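Local atomic coordinates of oxidoreductase, short-chain dehydrogenase/reductase family (Aeromonas hydrophila subsp. hydrophila, PDB entry 3L6E), a protein that probably acts as a nucleotide-dependent oxidoreductase of the short-chain dehydrogenase/reductase family, perhaps a 3-dehydrosphinganine reductase of sphingolipid metabolism. Residues A[17-21]-A[42-47]; A[108-113]-A[154-159]; A[206-210]-A[221-225]. All blocks are in the same frame, centred on the assembly; numbering follows the deposited sequence.

Interaction 1: residues A[17-21]-A[42-47]; sequences RALTI and QQELLL. Unlike the reference sequence in segment 42-47: Gln42 (reference Glu), Leu45 (reference Glu).
Both segments are nearly parallel alpha-helices, crossing at -25° with axes 11.8 Å apart at closest; side chains, among them the long Arg17 and Gln43, bridge the gap. The CA atoms of Arg17 and Gln43 lie 7.6 Å apart, those of Ile21 and Leu47 7.7 Å. Arg17 starts sideways and bends toward the partner helix. Its NH2 comes to 3.2 Å from Gln43 OE1, and its CD to 3.7 Å from Gln42 OE1. Gln43, m then m, turns its amide to Arg17 and Ile21. Helices 14-25 and 37-47 each follow a strand of the Rossmann fold, 5-9 and 29-34, and pack on the same face of the parallel sheet. Thr20 points toward the partner, with CG2 3.9 Å from Leu47 CD1 and OG1 hydrogen-bonded to Gly16 O. Ile21, m then t, has CD1 4.1 Å from Leu46 CD2. Ile21 CG1 is 4.3 Å from Leu47 CD1 and 4.0 Å from Gln43 NE2, a buried amide nitrogen without a polar partner in the model.

Interaction 2: residues A[108-113]-A[154-159]; sequences NLVSTI and GMRGFL. Unlike the reference sequence in segment 108-113: Val110 (reference Ile).
Met155, Phe158 and Thr112 carry most of this helix-helix contact. Segments 108-113 and 154-159 run nearly parallel, with a crossing angle of -21° and axes 9.8 Å apart at closest. Leu109 CA and Met155 CA are in register, 5.8 Å apart. Ile113 CA and Phe158 CA follow, 7.6 Å apart. The first helix has a wider pi-type turn at 108-110.

Met155 is a selenomethionine with rotamer m, t, m. It reaches across the gap, and its SE lies 3.6 Å from Thr112 OG1 and 3.7 Å from Asn108 O. The Thr112 hydroxyl donates a hydrogen bond of 2.7 Å from OG1 to Asn108 O, inside its own helix, next to a weak backbone bond from Thr112 N to the same oxygen. Thr112, with chi1 m, points toward the partner helix and sets its CG2 4.0 Å from Leu159 CD2. Phe158, with chi1 t, also points across. Ile113 CG1 sits over one face of its ring, 3.5 Å from the centroid and 5° off the normal, a CH-pi contact. Leu109, t then p, fills the space between: its CD1 is 4.1 Å from Met155 CG and 4.5 Å from Phe158 CB. No hydrogen bond crosses between the segments.

The two are long helices of the Rossmann fold, 98-123 and 145-165, side by side on one face of the sheet. Beneath them is strand 128-137, where Asn132 touches Thr112 and Leu159, and Leu134 touches Met155. Strand 171-181 borders the second helix through Asn175, against Leu159.

Interaction 3: residues A[206-210]-A[221-225]; sequences YMLDA and DLFIG
Segment 206-210, the end of helix 200-210, runs alongside strand segment 221-225, nearly antiparallel to it. The axes make an angle of 161° and are 9.8 Å apart at closest. The CA atoms of Met207 and Leu222 are 7.4 Å apart, those of Tyr206 and Ile224 8.1 Å. The strand is extended, and its alternate residues Leu222 and Ile224 face the helix.

Asp221, inside strand 217-226, makes a salt bridge with Arg163 and does not touch the helix segment. Leu222, t then p, puts its CD2 into the helix surface. This methyl lies 3.7 Å from Ala210 CB, 3.8 Å from Tyr206 O and 3.8 Å from Met207 CA. Strand 217-226 is the last of the parallel Rossmann sheet in this chain, and helix 200-210 precedes it in sequence and packs on one face. The strand pairs with 171-181 on one edge. On the other it forms an antiparallel ladder with the second subunit, so the sheet continues across the dimer. Phe223 projects to the other face, where its ring stacks on Tyr177. Ile224 completes the apolar contact: its CD1 is 3.9 Å from Tyr206 CB and 3.9 Å from CG of Met207, a selenomethionine. The OH of Tyr206 is hydrogen-bonded to the backbone oxygen of Glu212 of the second subunit.

Overall arrangement
Interaction 3 is the buried contact, apolar between its segments; interactions 1 and 2 are partly buried. Interaction 1 has exposed residues and mixes glutamine and arginine ends with aliphatic packing; interaction 2 adds a CH-pi contact on a phenylalanine face. Interactions 1 and 2 each join two nearly parallel helices, on opposite sides of the chain's centre, with nearest atoms about 13 Å apart. Interaction 3 joins a helix to a strand, and its strand and Tyr206 take part in the subunit interface. It touches both others. Leu19 CD2 meets Leu208 CD2 at 3.9 Å, linking helices 14-25 and 200-210. Arg156 NH2 lies 3.8 Å from Phe223 CZ, on the other face of the sheet.

Interaction 1: residues A[17-21]-A[42-47]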
# COMPACT_ATOMS: atom_id res chain seq x y z
N ARG A 17 9.16 -16.79 5.69
CA ARG A 17 8.56 -18.09 5.32
C ARG A 17 7.34 -17.85 4.45
O ARG A 17 7.27 -18.36 3.33
CB ARG A 17 8.13 -18.89 6.56
CG ARG A 17 9.04 -20.03 7.01
CD ARG A 17 8.29 -20.98 8.00
NE ARG A 17 6.85 -21.05 7.74
CZ ARG A 17 6.16 -22.16 7.48
NH1 ARG A 17 4.85 -22.09 7.25
NH2 ARG A 17 6.75 -23.34 7.46
N ALA A 18 6.38 -17.07 4.95
CA ALA A 18 5.12 -16.85 4.23
C ALA A 18 5.35 -16.21 2.85
O ALA A 18 4.71 -16.58 1.87
CB ALA A 18 4.14 -15.99 5.07
N LEU A 19 6.24 -15.23 2.80
CA LEU A 19 6.57 -14.57 1.55
C LEU A 19 7.21 -15.55 0.58
O LEU A 19 6.90 -15.51 -0.59
CB LEU A 19 7.48 -13.36 1.77
CG LEU A 19 6.91 -12.10 2.44
CD1 LEU A 19 8.04 -11.27 3.02
CD2 LEU A 19 6.07 -11.26 1.48
N THR A 20 8.11 -16.41 1.08
CA THR A 20 8.80 -17.38 0.24
C THR A 20 7.79 -18.34 -0.35
O THR A 20 7.79 -18.57 -1.56
CB THR A 20 9.88 -18.17 0.99
OG1 THR A 20 10.88 -17.29 1.47
CG2 THR A 20 10.56 -19.21 0.07
N ILE A 21 6.93 -18.89 0.50
CA ILE A 21 5.87 -19.80 0.10
C ILE A 21 4.99 -19.18 -0.99
O ILE A 21 4.69 -19.82 -1.99
CB ILE A 21 5.00 -20.28 1.30
CG1 ILE A 21 5.86 -21.01 2.32
CG2 ILE A 21 3.83 -21.15 0.79
CD1 ILE A 21 5.16 -21.43 3.59
N GLN A 42 14.08 -26.86 6.61
CA GLN A 42 12.67 -27.21 6.74
C GLN A 42 11.90 -26.64 5.54
O GLN A 42 10.97 -27.26 5.04
CB GLN A 42 12.10 -26.74 8.11
CG GLN A 42 11.00 -25.65 8.09
CD GLN A 42 10.79 -24.89 9.43
OE1 GLN A 42 10.06 -23.89 9.48
NE2 GLN A 42 11.45 -25.35 10.50
N GLN A 43 12.34 -25.48 5.06
CA GLN A 43 11.75 -24.86 3.89
C GLN A 43 12.16 -25.57 2.59
O GLN A 43 11.36 -25.67 1.66
CB GLN A 43 12.09 -23.37 3.85
CG GLN A 43 11.44 -22.51 4.93
CD GLN A 43 9.93 -22.35 4.75
OE1 GLN A 43 9.14 -23.07 5.38
NE2 GLN A 43 9.54 -21.39 3.91
N GLU A 44 13.40 -26.05 2.54
CA GLU A 44 13.88 -26.82 1.39
C GLU A 44 13.11 -28.15 1.27
O GLU A 44 12.73 -28.55 0.17
CB GLU A 44 15.41 -27.05 1.45
CG GLU A 44 16.22 -25.82 1.01
CD GLU A 44 17.71 -26.11 0.78
OE1 GLU A 44 18.47 -26.22 1.77
OE2 GLU A 44 18.12 -26.21 -0.40
N LEU A 45 12.85 -28.79 2.42
CA LEU A 45 12.06 -30.02 2.52
C LEU A 45 10.62 -29.80 2.06
O LEU A 45 10.01 -30.66 1.42
CB LEU A 45 12.08 -30.54 3.97
CG LEU A 45 11.91 -32.03 4.27
CD1 LEU A 45 13.00 -32.52 5.23
CD2 LEU A 45 10.52 -32.36 4.82
N LEU A 46 10.07 -28.63 2.39
CA LEU A 46 8.71 -28.29 1.98
C LEU A 46 8.59 -27.93 0.50
O LEU A 46 7.63 -28.34 -0.15
CB LEU A 46 8.15 -27.16 2.86
CG LEU A 46 6.72 -26.67 2.60
CD1 LEU A 46 5.66 -27.64 3.14
CD2 LEU A 46 6.50 -25.28 3.18
N LEU A 47 9.55 -27.17 -0.03
CA LEU A 47 9.38 -26.54 -1.34
C LEU A 47 10.31 -27.08 -2.43
O LEU A 47 10.12 -26.78 -3.62
CB LEU A 47 9.47 -25.01 -1.25
CG LEU A 47 8.58 -24.30 -0.21
CD1 LEU A 47 9.03 -22.84 0.01
CD2 LEU A 47 7.08 -24.39 -0.55

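Interaction 2: residues A[108-113]-A[154-159]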
# COMPACT_ATOMS: atom_id res chain seq x y z
N ASN A 108 19.96 -4.98 12.03
CA ASN A 108 18.93 -4.29 11.31
C ASN A 108 19.31 -3.22 10.36
O ASN A 108 18.89 -3.24 9.26
CB ASN A 108 17.83 -3.85 12.23
CG ASN A 108 17.16 -4.99 12.84
OD1 ASN A 108 17.59 -6.10 12.69
ND2 ASN A 108 16.11 -4.75 13.50
N LEU A 109 20.12 -2.27 10.78
CA LEU A 109 20.45 -1.24 9.87
C LEU A 109 21.57 -1.62 8.97
O LEU A 109 21.54 -1.37 7.84
CB LEU A 109 20.74 0.01 10.62
CG LEU A 109 21.09 1.20 9.79
CD1 LEU A 109 20.16 1.44 8.67
CD2 LEU A 109 21.15 2.35 10.71
N VAL A 110 22.56 -2.26 9.51
CA VAL A 110 23.73 -2.73 8.79
C VAL A 110 23.35 -3.74 7.71
O VAL A 110 23.80 -3.64 6.56
CB VAL A 110 24.78 -3.32 9.75
CG1 VAL A 110 25.95 -3.93 9.00
CG2 VAL A 110 25.29 -2.26 10.72
N SER A 111 22.50 -4.70 8.06
CA SER A 111 22.06 -5.69 7.08
C SER A 111 21.28 -4.95 6.02
O SER A 111 21.46 -5.20 4.83
CB SER A 111 21.24 -6.82 7.72
OG SER A 111 19.90 -6.43 8.00
N THR A 112 20.45 -3.99 6.43
CA THR A 112 19.64 -3.26 5.47
C THR A 112 20.51 -2.51 4.47
O THR A 112 20.25 -2.55 3.27
CB THR A 112 18.61 -2.32 6.12
OG1 THR A 112 17.69 -3.08 6.89
CG2 THR A 112 17.81 -1.57 5.06
N ILE A 113 21.54 -1.84 4.97
CA ILE A 113 22.47 -1.07 4.12
C ILE A 113 23.29 -1.94 3.16
O ILE A 113 23.44 -1.60 1.99
CB ILE A 113 23.38 -0.16 4.97
CG1 ILE A 113 22.52 0.96 5.58
CG2 ILE A 113 24.51 0.42 4.12
CD1 ILE A 113 23.25 1.89 6.52
N GLY A 154 15.72 4.93 11.45
CA GLY A 154 17.02 4.86 10.79
C GLY A 154 17.01 4.16 9.43
O GLY A 154 17.61 4.65 8.47
N MSE A 155 16.31 3.02 9.35
CA MSE A 155 16.20 2.25 8.11
C MSE A 155 15.45 3.01 7.03
O MSE A 155 15.85 3.02 5.88
CB MSE A 155 15.50 0.90 8.36
CG MSE A 155 16.36 -0.10 9.11
SE MSE A 155 15.49 -1.82 9.38
CE MSE A 155 14.34 -1.40 10.89
N ARG A 156 14.34 3.62 7.43
CA ARG A 156 13.55 4.47 6.55
C ARG A 156 14.35 5.67 6.08
O ARG A 156 14.29 6.05 4.91
CB ARG A 156 12.29 4.92 7.26
CG ARG A 156 11.31 5.66 6.37
CD ARG A 156 10.01 5.88 7.11
NE ARG A 156 9.00 6.50 6.26
CZ ARG A 156 7.70 6.55 6.56
NH1 ARG A 156 7.23 6.01 7.68
NH2 ARG A 156 6.86 7.15 5.71
N GLY A 157 15.11 6.28 7.00
CA GLY A 157 15.95 7.42 6.65
C GLY A 157 16.88 7.03 5.51
O GLY A 157 16.88 7.66 4.46
N PHE A 158 17.64 5.96 5.73
CA PHE A 158 18.57 5.44 4.74
C PHE A 158 17.89 5.16 3.39
O PHE A 158 18.34 5.65 2.36
CB PHE A 158 19.26 4.15 5.25
CG PHE A 158 20.08 3.45 4.20
CD1 PHE A 158 21.33 3.93 3.83
CD2 PHE A 158 19.58 2.32 3.55
CE1 PHE A 158 22.07 3.29 2.84
CE2 PHE A 158 20.32 1.68 2.56
CZ PHE A 158 21.58 2.16 2.21
N LEU A 159 16.80 4.41 3.41
CA LEU A 159 16.16 3.94 2.17
C LEU A 159 15.50 5.01 1.32
O LEU A 159 15.63 4.98 0.09
CB LEU A 159 15.16 2.83 2.45
CG LEU A 159 15.70 1.55 3.07
CD1 LEU A 159 14.53 0.73 3.57
CD2 LEU A 159 16.59 0.75 2.09

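Interaction 3: residues A[206-210]-A[221-225]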
# COMPACT_ATOMS: atom_id res chain seq x y z
N TYR A 206 -1.02 -9.37 1.01
CA TYR A 206 -1.07 -7.95 0.66
C TYR A 206 0.21 -7.48 -0.01
O TYR A 206 0.16 -6.76 -1.00
CB TYR A 206 -1.27 -7.05 1.89
CG TYR A 206 -2.70 -6.99 2.37
CD1 TYR A 206 -3.73 -6.62 1.51
CD2 TYR A 206 -3.01 -7.31 3.68
CE1 TYR A 206 -5.05 -6.58 1.96
CE2 TYR A 206 -4.30 -7.26 4.13
CZ TYR A 206 -5.31 -6.88 3.28
OH TYR A 206 -6.60 -6.85 3.77
N MSE A 207 1.35 -7.88 0.56
CA MSE A 207 2.67 -7.45 0.11
C MSE A 207 2.96 -7.97 -1.31
O MSE A 207 3.40 -7.21 -2.17
CB MSE A 207 3.76 -7.91 1.10
CG MSE A 207 3.67 -7.26 2.47
SE MSE A 207 4.91 -8.02 3.83
CE MSE A 207 6.53 -7.16 3.30
N LEU A 208 2.68 -9.25 -1.54
CA LEU A 208 2.92 -9.85 -2.85
C LEU A 208 1.96 -9.33 -3.92
O LEU A 208 2.36 -9.17 -5.07
CB LEU A 208 2.86 -11.38 -2.78
CG LEU A 208 3.88 -12.07 -1.87
CD1 LEU A 208 3.60 -13.57 -1.82
CD2 LEU A 208 5.31 -11.79 -2.27
N ASP A 209 0.72 -9.07 -3.55
CA ASP A 209 -0.17 -8.39 -4.49
C ASP A 209 0.40 -7.01 -4.80
O ASP A 209 0.41 -6.59 -5.94
CB ASP A 209 -1.60 -8.26 -3.96
CG ASP A 209 -2.36 -9.56 -3.99
OD1 ASP A 209 -1.78 -10.60 -4.36
OD2 ASP A 209 -3.56 -9.55 -3.64
N ALA A 210 0.87 -6.31 -3.79
CA ALA A 210 1.40 -4.98 -3.99
C ALA A 210 2.66 -5.04 -4.88
O ALA A 210 2.91 -4.13 -5.65
CB ALA A 210 1.70 -4.33 -2.66
N ASP A 221 5.08 2.32 -1.51
CA ASP A 221 4.99 2.17 -0.05
C ASP A 221 3.69 1.51 0.34
O ASP A 221 2.62 1.87 -0.16
CB ASP A 221 5.12 3.53 0.69
CG ASP A 221 6.25 4.41 0.14
OD1 ASP A 221 7.39 4.38 0.69
OD2 ASP A 221 5.98 5.13 -0.84
N LEU A 222 3.78 0.55 1.25
CA LEU A 222 2.59 -0.19 1.69
C LEU A 222 2.54 -0.30 3.22
O LEU A 222 3.41 -0.87 3.81
CB LEU A 222 2.58 -1.59 1.07
CG LEU A 222 1.39 -2.49 1.40
CD1 LEU A 222 0.10 -2.00 0.73
CD2 LEU A 222 1.67 -3.95 1.06
N PHE A 223 1.48 0.23 3.83
CA PHE A 223 1.32 0.19 5.27
C PHE A 223 0.17 -0.75 5.62
O PHE A 223 -0.95 -0.57 5.16
CB PHE A 223 1.06 1.60 5.83
CG PHE A 223 2.22 2.55 5.65
CD1 PHE A 223 2.46 3.16 4.42
CD2 PHE A 223 3.07 2.83 6.72
CE1 PHE A 223 3.54 4.03 4.25
CE2 PHE A 223 4.15 3.68 6.56
CZ PHE A 223 4.38 4.30 5.32
N ILE A 224 0.46 -1.79 6.39
CA ILE A 224 -0.57 -2.73 6.83
C ILE A 224 -0.73 -2.64 8.34
O ILE A 224 0.26 -2.69 9.06
CB ILE A 224 -0.21 -4.19 6.48
CG1 ILE A 224 0.17 -4.32 5.00
CG2 ILE A 224 -1.37 -5.14 6.81
CD1 ILE A 224 1.01 -5.55 4.74
N GLY A 225 -1.97 -2.54 8.82
CA GLY A 225 -2.25 -2.50 10.26
C GLY A 225 -3.17 -3.61 10.72
O GLY A 225 -3.91 -4.18 9.92